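Local structure of chitin elicitor-binding protein (Oryza sativa subsp. japonica, 5JCE) at residues V191-C196 with L211-T216. The protein binds chitin oligosaccharide elicitors of fungal cell walls and helps transduce the signal for defence responses in rice. Numbering follows the deposited sequence.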
loop_
_atom_site.group_PDB
_atom_site.type_symbol
_atom_site.label_atom_id
_atom_site.label_comp_id
_atom_site.label_asym_id
_atom_site.label_seq_id
_atom_site.Cartn_x
_atom_site.Cartn_y
_atom_site.Cartn_z
ATOM N N VAL A 191 3.932 -4.459 9.731
ATOM C CA VAL A 191 4.022 -3.128 10.366
ATOM C C VAL A 191 2.823 -2.237 9.981
ATOM O O VAL A 191 2.788 -1.669 8.882
ATOM C CB VAL A 191 5.325 -2.401 9.970
ATOM C CG1 VAL A 191 5.387 -1.023 10.616
ATOM C CG2 VAL A 191 6.546 -3.221 10.331
ATOM N N PRO A 192 1.821 -2.127 10.867
ATOM C CA PRO A 192 0.621 -1.371 10.492
ATOM C C PRO A 192 0.828 0.135 10.598
ATOM O O PRO A 192 0.653 0.690 11.685
ATOM C CB PRO A 192 -0.435 -1.839 11.509
ATOM C CG PRO A 192 0.194 -2.950 12.266
ATOM C CD PRO A 192 1.669 -2.768 12.177
ATOM N N LEU A 193 1.184 0.774 9.486
ATOM C CA LEU A 193 1.408 2.217 9.456
ATOM C C LEU A 193 0.115 2.956 9.716
ATOM O O LEU A 193 -0.890 2.673 9.074
ATOM C CB LEU A 193 1.958 2.649 8.109
ATOM C CG LEU A 193 3.274 2.022 7.689
ATOM C CD1 LEU A 193 3.962 2.900 6.682
ATOM C CD2 LEU A 193 4.156 1.824 8.900
ATOM N N PRO A 194 0.131 3.893 10.671
ATOM C CA PRO A 194 -0.995 4.826 10.790
ATOM C C PRO A 194 -1.194 5.631 9.504
ATOM O O PRO A 194 -0.226 5.923 8.809
ATOM C CB PRO A 194 -0.594 5.735 11.972
ATOM C CG PRO A 194 0.802 5.324 12.360
ATOM C CD PRO A 194 1.046 3.966 11.819
ATOM N N VAL A 195 -2.439 5.980 9.205
ATOM C CA VAL A 195 -2.794 6.690 7.986
ATOM C C VAL A 195 -3.796 7.811 8.286
ATOM O O VAL A 195 -4.444 7.789 9.332
ATOM C CB VAL A 195 -3.399 5.715 6.935
ATOM C CG1 VAL A 195 -2.356 4.690 6.495
ATOM C CG2 VAL A 195 -4.635 5.018 7.500
ATOM N N CYS A 196 -3.930 8.772 7.369
ATOM C CA CYS A 196 -4.904 9.856 7.518
ATOM C C CYS A 196 -6.327 9.314 7.537
ATOM O O CYS A 196 -6.605 8.293 6.920
ATOM C CB CYS A 196 -4.751 10.881 6.389
ATOM S SG CYS A 196 -3.216 11.850 6.431
ATOM N N LEU A 211 -5.237 4.698 1.620
ATOM C CA LEU A 211 -4.633 4.537 2.929
ATOM C C LEU A 211 -3.227 5.066 2.783
ATOM O O LEU A 211 -2.363 4.399 2.223
ATOM C CB LEU A 211 -4.639 3.075 3.388
ATOM C CG LEU A 211 -5.975 2.320 3.356
ATOM C CD1 LEU A 211 -5.781 0.890 3.828
ATOM C CD2 LEU A 211 -7.070 3.020 4.171
ATOM N N LEU A 212 -3.023 6.294 3.250
ATOM C CA LEU A 212 -1.765 6.973 3.062
ATOM C C LEU A 212 -1.151 7.323 4.402
ATOM O O LEU A 212 -1.724 8.100 5.165
ATOM C CB LEU A 212 -1.972 8.225 2.205
ATOM C CG LEU A 212 -2.443 7.971 0.765
ATOM C CD1 LEU A 212 -2.949 9.251 0.138
ATOM C CD2 LEU A 212 -1.331 7.352 -0.100
ATOM N N PRO A 213 0.013 6.732 4.713
ATOM C CA PRO A 213 0.731 7.175 5.916
ATOM C C PRO A 213 1.304 8.577 5.739
ATOM O O PRO A 213 1.081 9.230 4.708
ATOM C CB PRO A 213 1.844 6.137 6.072
ATOM C CG PRO A 213 2.047 5.598 4.735
ATOM C CD PRO A 213 0.703 5.633 4.032
ATOM N N ASP A 214 2.040 9.041 6.737
ATOM C CA ASP A 214 2.491 10.415 6.734
ATOM C C ASP A 214 3.517 10.683 5.642
ATOM O O ASP A 214 4.367 9.846 5.351
ATOM C CB ASP A 214 3.071 10.784 8.099
ATOM C CG ASP A 214 3.667 12.176 8.110
ATOM O OD1 ASP A 214 2.889 13.162 8.126
ATOM O OD2 ASP A 214 4.914 12.273 8.042
ATOM N N GLY A 215 3.428 11.861 5.039
ATOM C CA GLY A 215 4.410 12.275 4.063
ATOM C C GLY A 215 4.168 11.723 2.678
ATOM O O GLY A 215 4.866 12.102 1.744
ATOM N N THR A 216 3.182 10.842 2.530
ATOM C CA THR A 216 2.924 10.240 1.216
ATOM C C THR A 216 1.704 10.841 0.531
ATOM O O THR A 216 0.969 11.622 1.122
ATOM C CB THR A 216 2.728 8.729 1.315
ATOM O OG1 THR A 216 1.503 8.444 1.999
ATOM C CG2 THR A 216 3.896 8.098 2.063
#
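Val195 meets Pro213 where the chain leaving strand 188-194 runs across the loop 211-216. The touching parts lie 94° apart, so the two chains cross nearly at right angles and do not pair along their length, coming nearest at Val195 and Pro213, whose CA atoms are 4.1 Å apart. A single backbone hydrogen bond joins them, from Cys196 N to Leu212 O at 3.2 Å, with an N-H...O angle of 159°. Beside it are two CA-H...O contacts, Val195 CA to Leu212 O and Pro213 CA to Pro194 O, each at 3.3 Å. Proline suits position 213 by its shape, a compact apolar ring set against Leu193 and Val195. Its CG lies 3.8 Å from Leu193 CD1, while its CD faces Val195 CG1 at 4.0 Å. Val195 CG1, anti to its own carbonyl carbon (chi1 -64°), rests over the Leu212-Pro213 peptide, 3.6 Å from Pro213 N, and also approaches Leu211 CB. Beyond the crossing, a type II turn from Pro213 to Thr216 has Gly215 in third place, with the positive phi that glycine, lacking a CB, adopts easily; Thr216 OG1 donates to Pro213 O at 2.9 Å. Asp214 bonds to Ser231 N. Both segments converge on Cys229, just after strand 225-228, Cys196 by a disulfide, Gly215 and Thr216 by backbone hydrogen bonds; these links and the apolar packing together probably hold the crossing.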